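Local atomic coordinates of 2L protein (Yaba-like disease virus, PDB entry 3IT8), a protein that binds tumor necrosis factor alpha as a virus-encoded homolog of MHC class I molecules. Residues 115-119 with 130-136; 214-220 with 276-282; 1-5 with 166-171; 16-21 with 33-37; 250-254 with 264-268. Residues are numbered along the deposited sequence.

Contact 1: residues 115-119 with 130-136; sequences GPLAR and MTHKGFP
This contact packs a beta-bulged strand, next to the edge strand of the MHC-like platform sheet, against the loop that follows that edge strand. Residues 115-119 lie on strand 115-121; residues 130-136 follow strand 126-129 and lead toward helix 148-174. Leu117 and Ala118 both face Val110 of the neighbouring strand, a classic beta bulge. Leu117 has phi/psi -113/-73, while Ala118 and Arg119 are extended. Ala118 and Met130 are the CA pair in register, 5.2 Å apart. One backbone hydrogen bond joins the segments, Met130 N to Leu117 O at 3.1 Å. The loop then turns back, Gly134 N to Thr131 O 3.2 Å. Gly134 has phi/psi 85/-178, where a CB would jam against the preceding carbonyl. Leu117 (t, p) sets CD1 3.8 Å from Phe135 CB. Ala118 CB lies over one face of the Phe135 ring (chi1 p), 3.8 Å from its centroid, a CH-pi contact. Met130 CG lies over the face of the Arg119 guanidinium, 3.4 Å from NH1, and Arg119 makes a salt bridge to Glu247. The Met130 side chain (m, t, m) folds under the bulge, placing CE 3.6 Å from Pro116 CB and 3.1 Å from Leu117 N.

Contact 2: residues 214-220 with 276-282; sequences TKWIESE and SSQPVCV
Cys281 lays both its CB and its sulfur over the face of the Trp216 indole. CB is 4.0 Å and SG 4.4 Å from the centroid of the six-membered ring, and SG also forms the disulfide to Cys202. Trp216 is m with chi2 90°, and its NE1 is hydrogen-bonded to Asp267. Pro279 CB meets the ring edge, 3.7 Å from Trp216 CE3. This is the disulfide-tryptophan core characteristic of immunoglobulin domains. Strands 214-218 and 279-282 run antiparallel at 148°, their axes 4.2 Å apart at closest approach. Lys215-Val282 and Ile217-Val280 are hydrogen-bonded pairs; Trp216-Cys281 is a non-hydrogen-bonded pair between them. The bonds are Lys215 N to Val282 O 2.9 Å, Val282 N to Lys215 O 2.8 Å, Ile217 N to Val280 O 3.2 Å and Val280 N to Ile217 O 2.8 Å. On the face away from Trp216, Ile217 CD1 lies 3.9 Å from Val282 CG2. Past Glu218 the 214-220 segment turns into a 3-10 segment, where Ser219 OG (chi1 p) donates to Ser277 O at 2.8 Å.

Contact 3: residues 1-5 with 166-171; sequences ITLKY and AILDYQ. With NAG (2-acetamido-2-deoxy-beta-D-glucopyranose), chain M.
Leu3 lays its CD1 over the face of the Tyr170 ring, 3.8 Å from the centroid and 12° off the normal. Leu3 is t, p; Tyr170 is m with chi2 72°. Strand 2-5 crosses helix 166-171 at 114°, with axes 8.7 Å apart at closest approach. The nearest CA pair is Leu3-Ile167, 5.9 Å apart. Ile167 (t, t) fills the space beside Leu3, with its CG1 3.9 Å from Leu3 CB and its CD1 3.8 Å from Ile1 CG1. Ile1 CD1 reaches Gln171 NE2 at 3.8 Å. The polar link is Tyr5 OH to Tyr170 OH, 2.8 Å; Tyr170 OH is also hydrogen-bonded to Asp23 and Thr59. Lys4 points away from the helix and donates from NZ to O7 of the NAG at 2.9 Å. That sugar is part of a protein-linked glycan. Leu168 and Gln171 also pack on the chain of tumor necrosis factor. A helix lying across the strands of an antiparallel sheet is the layout of the MHC class I platform.

Contact 4: residues 16-21 with 33-37; sequences LYDGVF and ISYNH
Two strands of a beta hairpin, 18-25 and 28-36, pair here within the MHC-like platform sheet. Segments 18-21 and 33-36 run antiparallel at 157°, axes 4.5 Å apart at closest approach. Backbone hydrogen bonds set the register. Phe21-Ile33 is a hydrogen-bonded pair: Phe21 N to Ile33 O is 2.7 Å and Ile33 N to Phe21 O is 3.0 Å. Val20-Ser34 is non-hydrogen-bonded, with CA atoms 4.3 Å apart. Tyr35 N donates to Gly19 O at 2.9 Å. CA-H...O contacts of 3.1 Å run from Ser34 CA to Gly19 O and from Val20 CA to Ile33 O. Among apolar contacts, Phe21 (t) and Ile33 (m, t) share one face, CB to CB 4.0 Å, and both touch Phe66 of helix 61-82. Val20 and Ser34 share the other face, where a glycan NAG lies about 4 Å from the Val20 side chain. Leu16 CD1 makes a CH-pi contact over the face of the His37 ring, 3.8 Å from its centroid. The side-chain hydrogen bond runs from His37 NE2 to Asp18 OD1, 2.9 Å.

Contact 5: residues 250-254 with 264-268; sequences FPWNI and SLTDL
Residues 250-254 approach as an irregular loop and join the extended strand 264-268 only at their end. Asn253 (phi/psi -78/76) is the centre of an inverse gamma turn, closed by Ile254 N to Trp252 O at 2.7 Å. Ile254 and Leu265 then form an antiparallel non-hydrogen-bonded pair, CA to CA 4.4 Å. Thr266 N donates to Asn253 O at 3.1 Å, the single hydrogen bond between the segments. Both paired residues also make CA-H...O contacts: Leu265 CA to Asn253 O and Ile254 CA to Ser264 O, each 3.2 Å. Ile254 (m, t) and Leu265 (t, p) lie on the same face, with Ile254 CG1 4.0 Å from Leu265 CD1. Trp252 (m, chi2 119°) brings CE3 to 4.3 Å from Leu265 CD1. Its CZ3 lies 3.8 Å from Asp267 OD1, which sits at the ring edge. Asp267 OD2 is hydrogen-bonded to Trp216 NE1. The contact lies in the Ig-like domain, where the short strand 254-255 forms one border of a four-stranded antiparallel sheet. Strand 198-207 flanks 263-271 on its other side, with Leu265 touching Val204 and Phe207. Trp252 packs on Ile213 and Thr214 of strand 213-218, which belongs to the second sheet.

In the fold
Contacts 1, 3 and 4 belong to the MHC-like platform, contacts 2 and 5 to the Ig-like domain. Contacts 3 and 4 sit on adjacent strands and touch at Tyr5 CB and Phe21 CE1, 3.9 Å apart. The glycan NAG hydrogen-bonded to Lys4 also lies near Val20 of contact 4. Contact 1 reaches the same sheet but lies across the chain's centre from contact 3, their centres about 27 Å apart. In the Ig-like domain, Trp216 NE1 of contact 2 meets Asp267 OD2 of contact 5 at 2.7 Å, tying its two sheets together. Contacts 1 and 5 approach to about 8 Å between nearest atoms across the two domains. Of the five, contact 3 alone touches tumor necrosis factor.

Contact 1: residues 115-119 with 130-136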
# COMPACT_ATOMS: atom_id res chain seq x y z
N GLY D 115 45.06 4.64 22.83
CA GLY D 115 44.37 3.91 21.77
C GLY D 115 42.87 3.81 21.97
O GLY D 115 42.36 4.21 23.00
N PRO D 116 42.14 3.26 20.99
CA PRO D 116 40.68 3.10 21.05
C PRO D 116 40.22 2.49 22.35
O PRO D 116 40.83 1.55 22.85
CB PRO D 116 40.37 2.21 19.85
CG PRO D 116 41.64 1.44 19.68
CD PRO D 116 42.68 2.51 19.85
N LEU D 117 39.14 3.04 22.90
CA LEU D 117 38.60 2.58 24.17
C LEU D 117 37.24 1.90 24.02
O LEU D 117 37.13 0.68 24.13
CB LEU D 117 38.51 3.78 25.12
CG LEU D 117 38.35 3.48 26.59
CD1 LEU D 117 39.47 2.55 27.02
CD2 LEU D 117 38.38 4.77 27.38
N ALA D 118 36.19 2.69 23.76
CA ALA D 118 34.85 2.14 23.61
C ALA D 118 34.07 2.75 22.46
O ALA D 118 34.17 3.94 22.17
CB ALA D 118 34.05 2.32 24.89
N ARG D 119 33.25 1.91 21.84
CA ARG D 119 32.42 2.29 20.69
C ARG D 119 30.95 2.28 21.09
O ARG D 119 30.49 1.37 21.77
CB ARG D 119 32.69 1.27 19.57
CG ARG D 119 31.74 1.29 18.41
CD ARG D 119 32.08 0.17 17.43
NE ARG D 119 33.33 0.39 16.73
CZ ARG D 119 34.45 -0.29 16.95
NH1 ARG D 119 34.47 -1.24 17.88
NH2 ARG D 119 35.55 -0.01 16.25
N MET D 130 36.41 -1.84 22.40
CA MET D 130 36.96 -1.80 21.05
C MET D 130 38.23 -2.64 21.04
O MET D 130 38.78 -2.92 19.99
CB MET D 130 37.32 -0.38 20.62
CG MET D 130 36.12 0.51 20.34
SD MET D 130 36.59 1.98 19.42
CE MET D 130 36.96 3.08 20.73
N THR D 131 38.66 -3.03 22.24
CA THR D 131 39.87 -3.83 22.42
C THR D 131 39.57 -4.94 23.40
O THR D 131 38.62 -4.83 24.17
CB THR D 131 41.00 -2.96 22.99
OG1 THR D 131 41.35 -1.95 22.03
CG2 THR D 131 42.24 -3.78 23.28
N HIS D 132 40.37 -6.01 23.37
CA HIS D 132 40.22 -7.14 24.29
C HIS D 132 40.34 -6.60 25.73
O HIS D 132 39.65 -7.06 26.64
CB HIS D 132 41.33 -8.17 24.04
CG HIS D 132 42.72 -7.62 24.15
ND1 HIS D 132 43.20 -6.64 23.30
CD2 HIS D 132 43.72 -7.89 25.01
CE1 HIS D 132 44.44 -6.33 23.64
NE2 HIS D 132 44.78 -7.08 24.68
N LYS D 133 41.22 -5.61 25.89
CA LYS D 133 41.52 -4.95 27.16
C LYS D 133 40.29 -4.51 27.95
O LYS D 133 40.31 -4.49 29.17
CB LYS D 133 42.42 -3.74 26.92
CG LYS D 133 43.65 -3.67 27.81
CD LYS D 133 44.61 -4.81 27.52
CE LYS D 133 45.86 -4.73 28.40
NZ LYS D 133 46.82 -5.82 28.10
N GLY D 134 39.22 -4.14 27.24
CA GLY D 134 38.02 -3.68 27.91
C GLY D 134 38.13 -2.19 28.20
O GLY D 134 39.12 -1.56 27.84
N PHE D 135 37.12 -1.62 28.85
CA PHE D 135 37.15 -0.20 29.19
C PHE D 135 36.52 0.05 30.55
O PHE D 135 35.51 -0.57 30.91
CB PHE D 135 36.43 0.62 28.11
CG PHE D 135 34.94 0.41 28.08
CD1 PHE D 135 34.10 1.14 28.91
CD2 PHE D 135 34.38 -0.52 27.21
CE1 PHE D 135 32.71 0.95 28.88
CE2 PHE D 135 32.99 -0.72 27.17
CZ PHE D 135 32.16 0.01 28.00
N PRO D 136 37.10 0.98 31.32
CA PRO D 136 36.59 1.32 32.65
C PRO D 136 35.20 1.95 32.61
O PRO D 136 34.98 2.94 31.93
CB PRO D 136 37.65 2.29 33.18
CG PRO D 136 38.11 2.99 31.95
CD PRO D 136 38.23 1.85 30.94

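Contact 2: residues 214-220 with 276-282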
# COMPACT_ATOMS: atom_id res chain seq x y z
N THR D 214 38.07 0.44 0.33
CA THR D 214 38.42 -0.63 -0.56
C THR D 214 37.95 -1.98 -0.03
O THR D 214 38.06 -2.27 1.18
CB THR D 214 39.95 -0.63 -0.73
OG1 THR D 214 40.26 -0.88 -2.09
CG2 THR D 214 40.60 -1.68 0.13
N LYS D 215 37.41 -2.79 -0.93
CA LYS D 215 36.93 -4.14 -0.59
C LYS D 215 37.58 -5.18 -1.49
O LYS D 215 37.59 -5.04 -2.71
CB LYS D 215 35.41 -4.25 -0.73
CG LYS D 215 34.63 -3.54 0.34
CD LYS D 215 33.16 -3.88 0.30
CE LYS D 215 32.47 -3.29 1.52
NZ LYS D 215 31.10 -3.85 1.74
N TRP D 216 38.12 -6.22 -0.88
CA TRP D 216 38.73 -7.32 -1.62
C TRP D 216 37.76 -8.49 -1.66
O TRP D 216 37.41 -9.06 -0.62
CB TRP D 216 40.06 -7.75 -0.98
CG TRP D 216 41.12 -6.73 -1.14
CD1 TRP D 216 41.40 -5.71 -0.28
CD2 TRP D 216 42.01 -6.57 -2.25
NE1 TRP D 216 42.41 -4.93 -0.78
CE2 TRP D 216 42.80 -5.43 -1.99
CE3 TRP D 216 42.21 -7.28 -3.44
CZ2 TRP D 216 43.79 -4.98 -2.89
CZ3 TRP D 216 43.19 -6.83 -4.33
CH2 TRP D 216 43.96 -5.69 -4.05
N ILE D 217 37.33 -8.84 -2.87
CA ILE D 217 36.37 -9.92 -3.06
C ILE D 217 36.87 -10.96 -4.06
O ILE D 217 37.36 -10.61 -5.13
CB ILE D 217 35.04 -9.37 -3.55
CG1 ILE D 217 34.53 -8.30 -2.57
CG2 ILE D 217 34.04 -10.47 -3.69
CD1 ILE D 217 33.31 -7.58 -3.05
N GLU D 218 36.74 -12.24 -3.71
CA GLU D 218 37.18 -13.29 -4.62
C GLU D 218 36.40 -13.15 -5.92
O GLU D 218 35.17 -13.00 -5.90
CB GLU D 218 36.96 -14.66 -3.97
CG GLU D 218 38.03 -14.97 -2.94
CD GLU D 218 37.71 -16.19 -2.10
OE1 GLU D 218 37.34 -17.24 -2.67
OE2 GLU D 218 37.83 -16.10 -0.86
N SER D 219 37.10 -13.19 -7.05
CA SER D 219 36.48 -13.02 -8.37
C SER D 219 35.34 -13.99 -8.71
O SER D 219 34.50 -13.67 -9.56
CB SER D 219 37.54 -13.09 -9.46
OG SER D 219 38.22 -14.33 -9.41
N GLU D 220 35.32 -15.16 -8.09
CA GLU D 220 34.27 -16.13 -8.35
C GLU D 220 32.89 -15.50 -8.13
O GLU D 220 31.95 -15.73 -8.88
CB GLU D 220 34.42 -17.35 -7.44
CG GLU D 220 34.39 -17.01 -5.97
CD GLU D 220 34.21 -18.23 -5.09
OE1 GLU D 220 33.15 -18.89 -5.21
OE2 GLU D 220 35.11 -18.53 -4.27
N SER D 276 40.39 -19.08 -2.95
CA SER D 276 40.21 -19.97 -4.09
C SER D 276 39.69 -19.25 -5.33
O SER D 276 38.96 -19.84 -6.13
CB SER D 276 39.22 -21.09 -3.72
OG SER D 276 37.94 -20.55 -3.41
N SER D 277 40.07 -17.99 -5.51
CA SER D 277 39.63 -17.22 -6.67
C SER D 277 40.49 -15.99 -6.94
O SER D 277 40.35 -15.35 -7.97
CB SER D 277 38.18 -16.76 -6.50
OG SER D 277 37.28 -17.85 -6.46
N GLN D 278 41.37 -15.67 -6.01
CA GLN D 278 42.22 -14.50 -6.14
C GLN D 278 41.31 -13.28 -6.09
O GLN D 278 40.53 -13.04 -7.01
CB GLN D 278 42.98 -14.49 -7.46
CG GLN D 278 43.90 -13.29 -7.58
CD GLN D 278 44.60 -13.22 -8.91
OE1 GLN D 278 43.98 -12.98 -9.94
NE2 GLN D 278 45.91 -13.43 -8.89
N PRO D 279 41.42 -12.48 -5.02
CA PRO D 279 40.58 -11.30 -4.89
C PRO D 279 40.75 -10.30 -6.02
O PRO D 279 41.77 -10.27 -6.72
CB PRO D 279 41.00 -10.73 -3.54
CG PRO D 279 42.45 -11.03 -3.52
CD PRO D 279 42.49 -12.47 -4.00
N VAL D 280 39.71 -9.49 -6.18
CA VAL D 280 39.66 -8.43 -7.15
C VAL D 280 39.46 -7.19 -6.26
O VAL D 280 38.86 -7.28 -5.18
CB VAL D 280 38.48 -8.62 -8.09
CG1 VAL D 280 37.17 -8.61 -7.33
CG2 VAL D 280 38.48 -7.54 -9.12
N CYS D 281 39.97 -6.04 -6.67
CA CYS D 281 39.83 -4.86 -5.85
C CYS D 281 38.61 -4.02 -6.21
O CYS D 281 38.44 -3.61 -7.36
CB CYS D 281 41.10 -4.00 -5.97
SG CYS D 281 41.14 -2.56 -4.85
N VAL D 282 37.74 -3.78 -5.22
CA VAL D 282 36.55 -2.95 -5.43
C VAL D 282 36.79 -1.63 -4.71
O VAL D 282 36.96 -1.61 -3.49
CB VAL D 282 35.27 -3.59 -4.87
CG1 VAL D 282 34.08 -2.78 -5.32
CG2 VAL D 282 35.14 -5.03 -5.35

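Contact 3: residues 1-5 with 166-171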
# COMPACT_ATOMS: atom_id res chain seq x y z
N ILE D 1 31.85 11.93 0.51
CA ILE D 1 31.88 13.05 1.49
C ILE D 1 31.97 12.55 2.93
O ILE D 1 31.60 11.42 3.24
CB ILE D 1 30.65 13.95 1.36
CG1 ILE D 1 29.38 13.11 1.46
CG2 ILE D 1 30.70 14.70 0.05
CD1 ILE D 1 28.10 13.94 1.37
N THR D 2 32.45 13.44 3.80
CA THR D 2 32.66 13.11 5.19
C THR D 2 32.33 14.22 6.16
O THR D 2 32.54 15.40 5.87
CB THR D 2 34.13 12.69 5.39
OG1 THR D 2 34.19 11.27 5.49
CG2 THR D 2 34.75 13.35 6.63
N LEU D 3 31.79 13.85 7.32
CA LEU D 3 31.51 14.81 8.38
C LEU D 3 32.09 14.23 9.69
O LEU D 3 31.66 13.18 10.16
CB LEU D 3 30.01 15.07 8.53
CG LEU D 3 29.67 16.17 9.55
CD1 LEU D 3 30.41 17.46 9.22
CD2 LEU D 3 28.18 16.44 9.54
N LYS D 4 33.09 14.90 10.27
CA LYS D 4 33.71 14.40 11.49
C LYS D 4 33.73 15.41 12.64
O LYS D 4 34.09 16.56 12.44
CB LYS D 4 35.15 13.95 11.20
CG LYS D 4 35.83 13.33 12.39
CD LYS D 4 37.25 12.86 12.09
CE LYS D 4 38.23 14.01 11.92
NZ LYS D 4 39.64 13.53 11.78
N TYR D 5 33.33 14.96 13.83
CA TYR D 5 33.33 15.78 15.05
C TYR D 5 34.37 15.19 16.01
O TYR D 5 34.38 13.99 16.27
CB TYR D 5 31.96 15.75 15.71
CG TYR D 5 30.91 16.61 15.03
CD1 TYR D 5 31.17 17.24 13.82
CD2 TYR D 5 29.65 16.78 15.59
CE1 TYR D 5 30.20 18.02 13.17
CE2 TYR D 5 28.66 17.55 14.96
CZ TYR D 5 28.95 18.16 13.75
OH TYR D 5 27.98 18.91 13.12
N ALA D 166 22.55 16.10 8.76
CA ALA D 166 23.36 17.29 8.75
C ALA D 166 24.37 17.32 7.60
O ALA D 166 24.49 18.32 6.90
CB ALA D 166 24.08 17.43 10.08
N ILE D 167 25.08 16.21 7.40
CA ILE D 167 26.09 16.15 6.35
C ILE D 167 25.59 16.69 5.02
O ILE D 167 26.35 17.27 4.25
CB ILE D 167 26.63 14.72 6.13
CG1 ILE D 167 27.89 14.77 5.26
CG2 ILE D 167 25.60 13.86 5.43
CD1 ILE D 167 28.61 13.45 5.17
N LEU D 168 24.29 16.53 4.76
CA LEU D 168 23.71 17.01 3.51
C LEU D 168 23.62 18.54 3.46
O LEU D 168 23.72 19.13 2.38
CB LEU D 168 22.32 16.38 3.30
CG LEU D 168 22.31 14.85 3.10
CD1 LEU D 168 20.90 14.39 2.87
CD2 LEU D 168 23.19 14.45 1.92
N ASP D 169 23.46 19.18 4.61
CA ASP D 169 23.41 20.64 4.64
C ASP D 169 24.82 21.20 4.39
O ASP D 169 24.98 22.22 3.72
CB ASP D 169 22.88 21.14 5.98
CG ASP D 169 21.40 20.87 6.17
OD1 ASP D 169 20.64 21.09 5.20
OD2 ASP D 169 21.00 20.45 7.28
N TYR D 170 25.83 20.52 4.94
CA TYR D 170 27.20 20.97 4.75
C TYR D 170 27.52 20.92 3.26
O TYR D 170 28.04 21.88 2.69
CB TYR D 170 28.19 20.07 5.50
CG TYR D 170 28.25 20.29 7.00
CD1 TYR D 170 27.21 19.90 7.83
CD2 TYR D 170 29.37 20.88 7.59
CE1 TYR D 170 27.28 20.06 9.21
CE2 TYR D 170 29.44 21.04 8.98
CZ TYR D 170 28.39 20.63 9.77
OH TYR D 170 28.46 20.76 11.13
N GLN D 171 27.18 19.79 2.64
CA GLN D 171 27.43 19.59 1.23
C GLN D 171 26.86 20.73 0.40
O GLN D 171 27.54 21.26 -0.47
CB GLN D 171 26.84 18.27 0.78
CG GLN D 171 27.05 18.02 -0.68
CD GLN D 171 26.61 16.65 -1.09
OE1 GLN D 171 25.47 16.24 -0.82
NE2 GLN D 171 27.50 15.92 -1.77
C1 NAG M . 41.31 15.01 17.56
C2 NAG M . 42.24 14.16 16.70
C3 NAG M . 43.58 13.95 17.42
C4 NAG M . 44.21 15.32 17.75
C5 NAG M . 43.18 16.10 18.59
C6 NAG M . 43.66 17.48 19.00
C7 NAG M . 41.03 12.65 15.24
C8 NAG M . 40.75 11.21 14.87
N2 NAG M . 41.60 12.88 16.42
O3 NAG M . 44.47 13.20 16.62
O4 NAG M . 45.45 15.17 18.45
O5 NAG M . 41.94 16.26 17.85
O6 NAG M . 43.54 18.41 17.93
O7 NAG M . 40.72 13.55 14.46

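Contact 4: residues 16-21 with 33-37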
# COMPACT_ATOMS: atom_id res chain seq x y z
N LEU D 16 45.56 22.30 34.70
CA LEU D 16 44.24 22.32 34.12
C LEU D 16 44.08 21.31 32.99
O LEU D 16 45.05 20.71 32.52
CB LEU D 16 43.95 23.73 33.63
CG LEU D 16 44.62 24.83 34.47
CD1 LEU D 16 44.37 26.18 33.84
CD2 LEU D 16 44.10 24.78 35.91
N TYR D 17 42.84 21.14 32.57
CA TYR D 17 42.50 20.24 31.49
C TYR D 17 42.06 21.11 30.34
O TYR D 17 41.12 21.89 30.46
CB TYR D 17 41.34 19.34 31.89
CG TYR D 17 41.66 18.31 32.93
CD1 TYR D 17 41.77 18.65 34.28
CD2 TYR D 17 41.87 16.98 32.57
CE1 TYR D 17 42.07 17.69 35.23
CE2 TYR D 17 42.17 16.02 33.51
CZ TYR D 17 42.27 16.37 34.84
OH TYR D 17 42.60 15.42 35.77
N ASP D 18 42.75 20.98 29.21
CA ASP D 18 42.38 21.76 28.04
C ASP D 18 41.32 21.05 27.23
O ASP D 18 41.20 19.84 27.27
CB ASP D 18 43.58 22.03 27.14
CG ASP D 18 44.25 23.34 27.47
OD1 ASP D 18 43.53 24.31 27.79
OD2 ASP D 18 45.50 23.41 27.39
N GLY D 19 40.54 21.82 26.48
CA GLY D 19 39.49 21.23 25.68
C GLY D 19 39.38 21.88 24.32
O GLY D 19 39.44 23.09 24.17
N VAL D 20 39.24 21.05 23.29
CA VAL D 20 39.08 21.54 21.94
C VAL D 20 38.06 20.70 21.22
O VAL D 20 37.80 19.55 21.58
CB VAL D 20 40.36 21.45 21.09
CG1 VAL D 20 41.24 22.64 21.36
CG2 VAL D 20 41.09 20.16 21.40
N PHE D 21 37.49 21.31 20.20
CA PHE D 21 36.51 20.66 19.37
C PHE D 21 36.76 21.05 17.92
O PHE D 21 37.02 22.21 17.62
CB PHE D 21 35.11 21.09 19.75
CG PHE D 21 34.09 20.68 18.75
CD1 PHE D 21 33.65 19.36 18.69
CD2 PHE D 21 33.63 21.59 17.80
CE1 PHE D 21 32.77 18.95 17.70
CE2 PHE D 21 32.75 21.20 16.81
CZ PHE D 21 32.32 19.87 16.76
N ILE D 33 36.54 25.04 18.44
CA ILE D 33 36.11 25.57 19.72
C ILE D 33 37.09 25.11 20.79
O ILE D 33 37.57 23.98 20.76
CB ILE D 33 34.70 25.06 20.08
CG1 ILE D 33 33.67 25.69 19.14
CG2 ILE D 33 34.38 25.38 21.56
CD1 ILE D 33 32.27 25.10 19.29
N SER D 34 37.42 26.00 21.71
CA SER D 34 38.34 25.65 22.79
C SER D 34 37.83 26.19 24.11
O SER D 34 37.11 27.20 24.16
CB SER D 34 39.74 26.17 22.48
OG SER D 34 39.67 27.51 22.06
N TYR D 35 38.18 25.50 25.19
CA TYR D 35 37.74 25.86 26.52
C TYR D 35 38.53 27.05 27.04
O TYR D 35 39.74 26.98 27.15
CB TYR D 35 37.92 24.68 27.45
CG TYR D 35 37.36 24.93 28.82
CD1 TYR D 35 35.99 24.99 29.02
CD2 TYR D 35 38.21 25.11 29.91
CE1 TYR D 35 35.47 25.23 30.29
CE2 TYR D 35 37.69 25.34 31.19
CZ TYR D 35 36.33 25.40 31.37
OH TYR D 35 35.81 25.62 32.63
N ASN D 36 37.82 28.13 27.36
CA ASN D 36 38.42 29.35 27.90
C ASN D 36 38.54 29.22 29.43
O ASN D 36 37.53 29.20 30.14
CB ASN D 36 37.52 30.53 27.56
CG ASN D 36 38.08 31.82 28.05
OD1 ASN D 36 38.40 31.96 29.22
ND2 ASN D 36 38.20 32.78 27.15
N HIS D 37 39.77 29.15 29.94
CA HIS D 37 39.98 29.00 31.38
C HIS D 37 39.61 30.18 32.24
O HIS D 37 39.26 30.03 33.42
CB HIS D 37 41.42 28.61 31.63
CG HIS D 37 41.72 27.20 31.24
ND1 HIS D 37 41.35 26.12 32.02
CD2 HIS D 37 42.28 26.69 30.12
CE1 HIS D 37 41.67 25.01 31.39
NE2 HIS D 37 42.23 25.32 30.23

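Contact 5: residues 250-254 with 264-268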
# COMPACT_ATOMS: atom_id res chain seq x y z
N PHE D 250 40.42 3.96 11.16
CA PHE D 250 40.83 2.85 10.32
C PHE D 250 42.09 3.21 9.53
O PHE D 250 42.15 4.25 8.87
CB PHE D 250 39.71 2.48 9.35
CG PHE D 250 39.83 1.09 8.83
CD1 PHE D 250 39.50 0.01 9.64
CD2 PHE D 250 40.34 0.85 7.57
CE1 PHE D 250 39.67 -1.30 9.19
CE2 PHE D 250 40.52 -0.46 7.11
CZ PHE D 250 40.18 -1.53 7.93
N PRO D 251 43.11 2.33 9.58
CA PRO D 251 44.40 2.50 8.90
C PRO D 251 44.33 2.40 7.38
O PRO D 251 44.24 1.30 6.83
CB PRO D 251 45.25 1.36 9.46
CG PRO D 251 44.53 0.94 10.69
CD PRO D 251 43.09 1.07 10.32
N TRP D 252 44.35 3.54 6.70
CA TRP D 252 44.33 3.54 5.24
C TRP D 252 45.63 4.24 4.85
O TRP D 252 45.94 5.31 5.37
CB TRP D 252 43.13 4.33 4.69
CG TRP D 252 41.80 3.64 4.78
CD1 TRP D 252 40.71 4.08 5.46
CD2 TRP D 252 41.41 2.42 4.15
NE1 TRP D 252 39.66 3.22 5.29
CE2 TRP D 252 40.06 2.18 4.49
CE3 TRP D 252 42.07 1.49 3.33
CZ2 TRP D 252 39.35 1.06 4.04
CZ3 TRP D 252 41.36 0.37 2.88
CH2 TRP D 252 40.02 0.16 3.24
N ASN D 253 46.39 3.63 3.95
CA ASN D 253 47.64 4.24 3.54
C ASN D 253 47.35 5.37 2.55
O ASN D 253 47.53 5.23 1.33
CB ASN D 253 48.54 3.19 2.91
CG ASN D 253 49.99 3.58 2.97
OD1 ASN D 253 50.43 4.50 2.27
ND2 ASN D 253 50.74 2.89 3.80
N ILE D 254 46.88 6.49 3.09
CA ILE D 254 46.57 7.66 2.27
C ILE D 254 47.55 8.78 2.58
O ILE D 254 47.94 8.98 3.72
CB ILE D 254 45.14 8.19 2.56
CG1 ILE D 254 44.14 7.06 2.37
CG2 ILE D 254 44.78 9.32 1.60
CD1 ILE D 254 42.70 7.50 2.51
N SER D 264 46.15 10.24 -2.49
CA SER D 264 46.49 8.95 -3.09
C SER D 264 46.48 7.87 -2.02
O SER D 264 46.75 8.13 -0.85
CB SER D 264 47.86 9.00 -3.77
OG SER D 264 47.78 9.70 -5.00
N LEU D 265 46.16 6.65 -2.43
CA LEU D 265 46.08 5.52 -1.52
C LEU D 265 46.73 4.25 -2.05
O LEU D 265 46.78 4.02 -3.27
CB LEU D 265 44.61 5.23 -1.23
CG LEU D 265 44.27 3.79 -0.87
CD1 LEU D 265 44.66 3.51 0.57
CD2 LEU D 265 42.80 3.54 -1.09
N THR D 266 47.22 3.43 -1.13
CA THR D 266 47.85 2.17 -1.49
C THR D 266 47.39 1.10 -0.53
O THR D 266 47.71 1.17 0.65
CB THR D 266 49.38 2.25 -1.40
OG1 THR D 266 49.87 3.05 -2.48
CG2 THR D 266 50.00 0.87 -1.48
N ASP D 267 46.63 0.12 -1.01
CA ASP D 267 46.14 -0.94 -0.14
C ASP D 267 46.73 -2.29 -0.54
O ASP D 267 46.59 -2.72 -1.67
CB ASP D 267 44.61 -1.00 -0.18
CG ASP D 267 44.05 -1.85 0.93
OD1 ASP D 267 44.44 -1.63 2.10
OD2 ASP D 267 43.21 -2.73 0.66
N LEU D 268 47.38 -2.94 0.42
CA LEU D 268 48.02 -4.23 0.17
C LEU D 268 47.23 -5.40 0.77
O LEU D 268 46.50 -5.23 1.73
CB LEU D 268 49.43 -4.21 0.76
CG LEU D 268 50.45 -5.20 0.20
CD1 LEU D 268 50.72 -4.85 -1.26
CD2 LEU D 268 51.73 -5.15 1.00